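PDB 5XH8: extracellular invertase from Aspergillus kawachii, which is a family 32 beta-fructofuranosidase that probably hydrolyses sucrose and has high transfructosylation activity, consistent with making fructooligosaccharides such as 1-kestose. Local coordinates for residues G476-S481 with N574-H579; E485-Y490 with I498-S503. All coordinates share one frame; numbering follows the deposited sequence.

Interaction 1 (G476-S481 with N574-H579); sequences GFQILS and NISFFH
A G1 beta bulge interrupts this antiparallel strand pair in the C-terminal beta-sandwich domain: Leu480 and Ser481 both face Asn574. Leu480, with positive phi and psi, turns the chain through a corner, and its N lies 3.3 Å from Asn574 O but is not turned well enough toward it to bond. Ser481 instead makes the two-way pair with Asn574, both donors lying on carbonyl lone pairs; Asn574 N reaches Ser481 O at 3.1 Å. Before the bulge the register is regular. Gln478 and Ser576 exchange two bonds in their carbonyl planes, with Gln478 N to Ser576 O at 2.8 Å and nearly straight (172°). Gly476 and Phe578 form the next hydrogen-bonded pair, where Phe578 N sits above the carbonyl plane of Gly476. On the face of Gln478 and Ser481, the Gln478 chain runs extended and its OE1 accepts Ser481 OG at 3.1 Å, a bond that spans the bulge within one strand. The other face is apolar. Phe477 and Phe577 lie side by side, CE1 of Phe477 3.9 Å from CD1 of Phe577, with ring planes at 39°. Ile479 CG2 meets Ile575 CG1 at 4.1 Å. Phe587 meets both phenylalanine rings edge-to-face, and Leu458 of strand 455-463 touches Phe477 and Ile575. Hydrophobic side chains from two facing antiparallel sheets, meeting in this way, are characteristic of the beta-sandwich of glycoside hydrolase family 32.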
ATOM      1  N   GLY A 476     -53.528  15.248  -4.308  1.00 39.59           N
ATOM      2  CA  GLY A 476     -52.528  15.181  -5.341  1.00 40.29           C
ATOM      3  C   GLY A 476     -53.079  14.639  -6.639  1.00 42.41           C
ATOM      4  O   GLY A 476     -54.128  15.091  -7.106  1.00 43.04           O
ATOM      5  N   PHE A 477     -52.367  13.683  -7.232  1.00 38.85           N
ATOM      6  CA  PHE A 477     -52.785  13.079  -8.485  1.00 37.66           C
ATOM      7  C   PHE A 477     -52.650  11.577  -8.449  1.00 38.56           C
ATOM      8  O   PHE A 477     -51.839  11.023  -7.718  1.00 39.92           O
ATOM      9  CB  PHE A 477     -51.985  13.621  -9.659  1.00 37.77           C
ATOM     10  CG  PHE A 477     -52.081  15.104  -9.827  1.00 40.03           C
ATOM     11  CD1 PHE A 477     -53.083  15.667 -10.614  1.00 40.20           C
ATOM     12  CD2 PHE A 477     -51.161  15.948  -9.206  1.00 39.73           C
ATOM     13  CE1 PHE A 477     -53.173  17.039 -10.761  1.00 39.96           C
ATOM     14  CE2 PHE A 477     -51.247  17.321  -9.356  1.00 39.37           C
ATOM     15  CZ  PHE A 477     -52.256  17.867 -10.130  1.00 40.86           C
ATOM     16  N   GLN A 478     -53.480  10.935  -9.257  1.00 38.65           N
ATOM     17  CA  GLN A 478     -53.399   9.525  -9.512  1.00 39.15           C
ATOM     18  C   GLN A 478     -52.872   9.411 -10.939  1.00 36.82           C
ATOM     19  O   GLN A 478     -53.405  10.044 -11.842  1.00 37.65           O
ATOM     20  CB  GLN A 478     -54.776   8.882  -9.370  1.00 40.52           C
ATOM     21  CG  GLN A 478     -54.723   7.382  -9.283  1.00 42.64           C
ATOM     22  CD  GLN A 478     -56.104   6.748  -9.213  1.00 43.82           C
ATOM     23  OE1 GLN A 478     -56.799   6.620 -10.219  1.00 46.92           O
ATOM     24  NE2 GLN A 478     -56.487   6.324  -8.030  1.00 44.63           N
ATOM     25  N   ILE A 479     -51.812   8.635 -11.136  1.00 33.65           N
ATOM     26  CA  ILE A 479     -51.164   8.520 -12.449  1.00 32.20           C
ATOM     27  C   ILE A 479     -50.986   7.071 -12.823  1.00 30.07           C
ATOM     28  O   ILE A 479     -51.146   6.191 -11.980  1.00 33.26           O
ATOM     29  CB  ILE A 479     -49.788   9.239 -12.487  1.00 32.20           C
ATOM     30  CG1 ILE A 479     -48.800   8.610 -11.477  1.00 32.52           C
ATOM     31  CG2 ILE A 479     -49.970  10.726 -12.212  1.00 31.45           C
ATOM     32  CD1 ILE A 479     -47.387   9.160 -11.580  1.00 31.91           C
ATOM     33  N   LEU A 480     -50.628   6.837 -14.083  1.00 30.66           N
ATOM     34  CA  LEU A 480     -50.372   5.489 -14.582  1.00 34.17           C
ATOM     35  C   LEU A 480     -51.543   4.530 -14.221  1.00 34.94           C
ATOM     36  O   LEU A 480     -51.337   3.435 -13.684  1.00 30.99           O
ATOM     37  CB  LEU A 480     -49.018   4.975 -14.048  1.00 33.51           C
ATOM     38  CG  LEU A 480     -47.778   5.799 -14.442  1.00 33.28           C
ATOM     39  CD1 LEU A 480     -46.557   5.430 -13.584  1.00 33.26           C
ATOM     40  CD2 LEU A 480     -47.491   5.635 -15.925  1.00 32.05           C
ATOM     41  N   SER A 481     -52.756   4.998 -14.513  1.00 34.94           N
ATOM     42  CA  SER A 481     -54.012   4.349 -14.090  1.00 37.59           C
ATOM     43  C   SER A 481     -54.720   3.643 -15.207  1.00 33.27           C
ATOM     44  O   SER A 481     -54.763   4.115 -16.341  1.00 31.99           O
ATOM     45  CB  SER A 481     -55.004   5.366 -13.537  1.00 40.23           C
ATOM     46  OG  SER A 481     -54.567   5.808 -12.281  1.00 49.85           O
ATOM     47  N   ASN A 574     -53.609   6.780 -17.532  1.00 38.40           N
ATOM     48  CA  ASN A 574     -54.598   7.806 -17.183  1.00 38.39           C
ATOM     49  C   ASN A 574     -54.182   8.561 -15.943  1.00 37.62           C
ATOM     50  O   ASN A 574     -53.519   8.009 -15.043  1.00 34.55           O
ATOM     51  CB  ASN A 574     -56.000   7.207 -16.987  1.00 39.25           C
ATOM     52  CG  ASN A 574     -56.555   6.607 -18.271  1.00 39.52           C
ATOM     53  OD1 ASN A 574     -56.716   5.394 -18.386  1.00 46.68           O
ATOM     54  ND2 ASN A 574     -56.800   7.443 -19.251  1.00 38.69           N
ATOM     55  N   ILE A 575     -54.605   9.818 -15.901  1.00 35.84           N
ATOM     56  CA  ILE A 575     -54.305  10.720 -14.803  1.00 38.40           C
ATOM     57  C   ILE A 575     -55.599  11.295 -14.236  1.00 38.12           C
ATOM     58  O   ILE A 575     -56.480  11.661 -14.995  1.00 38.60           O
ATOM     59  CB  ILE A 575     -53.396  11.869 -15.279  1.00 37.97           C
ATOM     60  CG1 ILE A 575     -52.029  11.312 -15.714  1.00 38.39           C
ATOM     61  CG2 ILE A 575     -53.229  12.916 -14.176  1.00 40.16           C
ATOM     62  CD1 ILE A 575     -51.109  12.355 -16.320  1.00 39.16           C
ATOM     63  N   SER A 576     -55.686  11.396 -12.914  1.00 39.19           N
ATOM     64  CA  SER A 576     -56.844  11.978 -12.247  1.00 39.13           C
ATOM     65  C   SER A 576     -56.414  12.877 -11.107  1.00 41.38           C
ATOM     66  O   SER A 576     -55.378  12.617 -10.475  1.00 38.05           O
ATOM     67  CB  SER A 576     -57.719  10.871 -11.678  1.00 38.25           C
ATOM     68  OG  SER A 576     -58.158  10.046 -12.728  1.00 37.77           O
ATOM     69  N   PHE A 577     -57.225  13.906 -10.824  1.00 37.58           N
ATOM     70  CA  PHE A 577     -57.126  14.651  -9.559  1.00 38.06           C
ATOM     71  C   PHE A 577     -57.467  13.674  -8.452  1.00 38.40           C
ATOM     72  O   PHE A 577     -58.250  12.744  -8.656  1.00 37.38           O
ATOM     73  CB  PHE A 577     -58.110  15.834  -9.483  1.00 39.62           C
ATOM     74  CG  PHE A 577     -57.906  16.867 -10.554  1.00 39.42           C
ATOM     75  CD1 PHE A 577     -57.002  17.895 -10.372  1.00 40.57           C
ATOM     76  CD2 PHE A 577     -58.612  16.803 -11.748  1.00 39.64           C
ATOM     77  CE1 PHE A 577     -56.795  18.838 -11.369  1.00 41.07           C
ATOM     78  CE2 PHE A 577     -58.413  17.742 -12.745  1.00 39.58           C
ATOM     79  CZ  PHE A 577     -57.501  18.763 -12.557  1.00 40.54           C
ATOM     80  N   PHE A 578     -56.860  13.862  -7.292  1.00 37.67           N
ATOM     81  CA  PHE A 578     -57.163  13.046  -6.130  1.00 41.84           C
ATOM     82  C   PHE A 578     -57.248  13.952  -4.913  1.00 43.06           C
ATOM     83  O   PHE A 578     -56.425  14.853  -4.751  1.00 43.20           O
ATOM     84  CB  PHE A 578     -56.087  11.981  -5.898  1.00 41.03           C
ATOM     85  CG  PHE A 578     -56.063  11.456  -4.490  1.00 40.94           C
ATOM     86  CD1 PHE A 578     -57.010  10.532  -4.065  1.00 42.65           C
ATOM     87  CD2 PHE A 578     -55.128  11.916  -3.576  1.00 39.83           C
ATOM     88  CE1 PHE A 578     -57.002  10.054  -2.763  1.00 42.61           C
ATOM     89  CE2 PHE A 578     -55.112  11.442  -2.272  1.00 41.18           C
ATOM     90  CZ  PHE A 578     -56.048  10.505  -1.862  1.00 42.34           C
ATOM     91  N   HIS A 579     -58.237  13.693  -4.064  1.00 46.36           N
ATOM     92  CA  HIS A 579     -58.461  14.460  -2.831  1.00 46.75           C
ATOM     93  C   HIS A 579     -59.290  13.582  -1.892  1.00 46.69           C
ATOM     94  O   HIS A 579     -60.259  12.950  -2.340  1.00 47.10           O
ATOM     95  CB  HIS A 579     -59.154  15.786  -3.169  1.00 48.68           C
ATOM     96  CG  HIS A 579     -59.591  16.567  -1.970  1.00 54.24           C
ATOM     97  ND1 HIS A 579     -58.727  16.930  -0.960  1.00 55.47           N
ATOM     98  CD2 HIS A 579     -60.805  17.058  -1.621  1.00 56.33           C
ATOM     99  CE1 HIS A 579     -59.391  17.602  -0.037  1.00 58.10           C
ATOM    100  NE2 HIS A 579     -60.654  17.696  -0.415  1.00 56.81           N
TER

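Interaction 2 (E485-Y490 with I498-S503)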
ATOM      1  N   GLU A 485     -54.367  -1.117 -12.490  1.00 37.31           N
ATOM      2  CA  GLU A 485     -53.207  -0.450 -11.852  1.00 36.30           C
ATOM      3  C   GLU A 485     -53.461   1.029 -11.622  1.00 34.23           C
ATOM      4  O   GLU A 485     -54.256   1.652 -12.327  1.00 32.90           O
ATOM      5  CB  GLU A 485     -51.946  -0.575 -12.732  1.00 34.19           C
ATOM      6  CG  GLU A 485     -51.512  -1.995 -13.051  1.00 32.20           C
ATOM      7  CD  GLU A 485     -50.442  -2.089 -14.133  1.00 32.77           C
ATOM      8  OE1 GLU A 485     -50.583  -1.493 -15.225  1.00 31.16           O
ATOM      9  OE2 GLU A 485     -49.454  -2.817 -13.915  1.00 29.69           O
ATOM     10  N   SER A 486     -52.751   1.581 -10.643  1.00 34.17           N
ATOM     11  CA  SER A 486     -52.722   3.015 -10.404  1.00 33.12           C
ATOM     12  C   SER A 486     -51.582   3.370  -9.450  1.00 31.72           C
ATOM     13  O   SER A 486     -51.202   2.587  -8.587  1.00 32.44           O
ATOM     14  CB  SER A 486     -54.050   3.507  -9.790  1.00 31.02           C
ATOM     15  OG  SER A 486     -54.276   2.873  -8.547  1.00 31.62           O
ATOM     16  N   THR A 487     -51.099   4.591  -9.574  1.00 31.32           N
ATOM     17  CA  THR A 487     -50.130   5.127  -8.632  1.00 32.00           C
ATOM     18  C   THR A 487     -50.631   6.468  -8.135  1.00 29.81           C
ATOM     19  O   THR A 487     -51.074   7.282  -8.943  1.00 33.76           O
ATOM     20  CB  THR A 487     -48.772   5.312  -9.337  1.00 30.75           C
ATOM     21  OG1 THR A 487     -48.318   4.039  -9.804  1.00 28.66           O
ATOM     22  CG2 THR A 487     -47.764   5.916  -8.386  1.00 30.36           C
ATOM     23  N   THR A 488     -50.530   6.715  -6.833  1.00 30.33           N
ATOM     24  CA  THR A 488     -51.018   7.969  -6.263  1.00 32.21           C
ATOM     25  C   THR A 488     -49.897   8.717  -5.585  1.00 31.79           C
ATOM     26  O   THR A 488     -49.156   8.152  -4.778  1.00 35.03           O
ATOM     27  CB  THR A 488     -52.192   7.727  -5.293  1.00 33.39           C
ATOM     28  OG1 THR A 488     -53.142   6.900  -5.952  1.00 33.60           O
ATOM     29  CG2 THR A 488     -52.879   9.013  -4.955  1.00 34.06           C
ATOM     30  N   VAL A 489     -49.766   9.986  -5.957  1.00 32.47           N
ATOM     31  CA  VAL A 489     -48.754  10.882  -5.429  1.00 33.74           C
ATOM     32  C   VAL A 489     -49.515  12.014  -4.768  1.00 34.27           C
ATOM     33  O   VAL A 489     -50.271  12.712  -5.453  1.00 33.76           O
ATOM     34  CB  VAL A 489     -47.868  11.477  -6.561  1.00 33.52           C
ATOM     35  CG1 VAL A 489     -46.888  12.495  -5.997  1.00 35.79           C
ATOM     36  CG2 VAL A 489     -47.140  10.377  -7.309  1.00 35.19           C
ATOM     37  N   TYR A 490     -49.305  12.237  -3.476  1.00 35.55           N
ATOM     38  CA  TYR A 490     -50.088  13.262  -2.778  1.00 36.92           C
ATOM     39  C   TYR A 490     -49.350  13.969  -1.656  1.00 36.63           C
ATOM     40  O   TYR A 490     -48.400  13.430  -1.107  1.00 35.63           O
ATOM     41  CB  TYR A 490     -51.380  12.636  -2.259  1.00 36.39           C
ATOM     42  CG  TYR A 490     -51.208  11.521  -1.244  1.00 35.34           C
ATOM     43  CD1 TYR A 490     -51.105  10.188  -1.646  1.00 34.63           C
ATOM     44  CD2 TYR A 490     -51.213  11.790   0.113  1.00 34.89           C
ATOM     45  CE1 TYR A 490     -51.000   9.166  -0.724  1.00 33.78           C
ATOM     46  CE2 TYR A 490     -51.093  10.769   1.045  1.00 35.12           C
ATOM     47  CZ  TYR A 490     -50.988   9.467   0.621  1.00 34.64           C
ATOM     48  OH  TYR A 490     -50.869   8.476   1.552  1.00 36.56           O
ATOM     49  N   ILE A 498     -44.843  14.525   1.192  1.00 38.28           N
ATOM     50  CA  ILE A 498     -45.247  14.000  -0.108  1.00 36.47           C
ATOM     51  C   ILE A 498     -45.099  12.486  -0.045  1.00 36.58           C
ATOM     52  O   ILE A 498     -44.048  11.974   0.370  1.00 37.34           O
ATOM     53  CB  ILE A 498     -44.364  14.529  -1.256  1.00 40.15           C
ATOM     54  CG1 ILE A 498     -44.341  16.070  -1.294  1.00 42.12           C
ATOM     55  CG2 ILE A 498     -44.784  13.913  -2.597  1.00 39.72           C
ATOM     56  CD1 ILE A 498     -45.398  16.718  -2.148  1.00 44.96           C
ATOM     57  N   ILE A 499     -46.135  11.779  -0.489  1.00 35.72           N
ATOM     58  CA  ILE A 499     -46.208  10.323  -0.460  1.00 35.00           C
ATOM     59  C   ILE A 499     -46.417   9.782  -1.880  1.00 32.34           C
ATOM     60  O   ILE A 499     -47.167  10.347  -2.658  1.00 29.91           O
ATOM     61  CB  ILE A 499     -47.392   9.827   0.411  1.00 38.56           C
ATOM     62  CG1 ILE A 499     -47.353  10.460   1.812  1.00 40.67           C
ATOM     63  CG2 ILE A 499     -47.428   8.296   0.491  1.00 36.02           C
ATOM     64  CD1 ILE A 499     -46.135  10.142   2.631  1.00 41.87           C
ATOM     65  N   VAL A 500     -45.719   8.704  -2.217  1.00 31.78           N
ATOM     66  CA  VAL A 500     -46.015   7.941  -3.414  1.00 30.71           C
ATOM     67  C   VAL A 500     -46.564   6.604  -2.911  1.00 31.13           C
ATOM     68  O   VAL A 500     -45.837   5.793  -2.316  1.00 30.13           O
ATOM     69  CB  VAL A 500     -44.784   7.737  -4.327  1.00 30.68           C
ATOM     70  CG1 VAL A 500     -45.203   7.064  -5.625  1.00 31.47           C
ATOM     71  CG2 VAL A 500     -44.102   9.067  -4.638  1.00 30.77           C
ATOM     72  N   ASP A 501     -47.863   6.407  -3.108  1.00 32.63           N
ATOM     73  CA  ASP A 501     -48.507   5.109  -2.830  1.00 33.82           C
ATOM     74  C   ASP A 501     -48.339   4.185  -4.046  1.00 31.10           C
ATOM     75  O   ASP A 501     -48.866   4.453  -5.138  1.00 32.50           O
ATOM     76  CB  ASP A 501     -49.985   5.330  -2.533  1.00 35.90           C
ATOM     77  CG  ASP A 501     -50.737   4.044  -2.200  1.00 37.51           C
ATOM     78  OD1 ASP A 501     -50.214   2.901  -2.308  1.00 35.32           O
ATOM     79  OD2 ASP A 501     -51.910   4.210  -1.835  1.00 41.59           O
ATOM     80  N   ARG A 502     -47.625   3.085  -3.834  1.00 29.69           N
ATOM     81  CA  ARG A 502     -47.337   2.113  -4.885  1.00 30.90           C
ATOM     82  C   ARG A 502     -48.035   0.759  -4.683  1.00 30.84           C
ATOM     83  O   ARG A 502     -47.781  -0.202  -5.439  1.00 29.03           O
ATOM     84  CB  ARG A 502     -45.803   1.928  -5.011  1.00 29.94           C
ATOM     85  CG  ARG A 502     -45.090   3.169  -5.534  1.00 29.41           C
ATOM     86  CD  ARG A 502     -43.631   2.904  -5.886  1.00 29.40           C
ATOM     87  NE  ARG A 502     -42.912   2.368  -4.731  1.00 29.18           N
ATOM     88  CZ  ARG A 502     -41.761   1.696  -4.763  1.00 29.05           C
ATOM     89  NH1 ARG A 502     -41.104   1.482  -5.901  1.00 27.18           N
ATOM     90  NH2 ARG A 502     -41.251   1.259  -3.616  1.00 29.21           N
ATOM     91  N   SER A 503     -48.935   0.674  -3.702  1.00 29.98           N
ATOM     92  CA  SER A 503     -49.636  -0.583  -3.440  1.00 31.02           C
ATOM     93  C   SER A 503     -50.349  -1.160  -4.677  1.00 31.14           C
ATOM     94  O   SER A 503     -50.401  -2.359  -4.821  1.00 33.48           O
ATOM     95  CB  SER A 503     -50.631  -0.426  -2.285  1.00 32.35           C
ATOM     96  OG  SER A 503     -51.587   0.574  -2.586  1.00 31.90           O
TER
HETATM   97  O   HOH W   1     -50.714   2.644  -6.123  1.00 28.73           O
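Tyr490 and Ile499 form a hydrogen-bonded pair in the beta hairpin of strands 487-492 and 497-501, part of the C-terminal beta-sandwich. The backbone ladder has four bonds: Tyr490 N to Ile499 O, the return bond from Ile499 N to Tyr490 O, and a second pair between Thr488 and Asp501. That second pair is uneven, Asp501 N to Thr488 O measuring 2.7 Å and Thr488 N to Asp501 O 3.3 Å. Beyond it a water continues the link, donating to Ser486 O and to Asp501 O, the latter at 2.8 Å. Apolar contacts occupy both faces. Tyr490 CG sits between the backbone N and the carbonyl carbon (chi1 62°). The two side chains run side by side, with Ile499 CB over one ring face, offset toward the rim and 3.8 Å from the centroid, a CH-pi contact; Ile499 CB also lies 3.6 Å from Tyr490 CZ. On the reverse face Val489 CG2 meets Val500 CG1 at 4.2 Å, and Leu551 of strand 550-555 touches both valines. Thr487 CG2 packs 3.9 Å from Val500 CG1, while Thr487 OG1 is hydrogen-bonded to Thr505 OG1. The polar side-chain bonds belong to an Asx turn at Asp501: OD1 takes Ser503 N nearly along its C-O axis, and also Ser503 OG on the syn side at 2.7 Å.

Overall arrangement
Interactions 1 and 2 are two strand pairs set next to each other in one antiparallel sheet, in the order 574-580, 474-481, 487-492, 497-501, their centres about 9 Å apart. The inner strands, 474-481 and 487-492, are consecutive and joined by probable hydrogen bonds from Ile479 N to Thr487 O (2.7 Å) and from Val489 N to Phe477 O (2.9 Å). Ser481 OG also packs against Ser486 CB at 3.4 Å, bringing the bulge of interaction 1 beside Ser486, ahead of Thr487 in the chain. Both segments of interaction 2 fall between those of interaction 1. A bound glycerol lies about 7 Å from the Leu480 side chain, and the sodium ion about 13 Å from that of Val500.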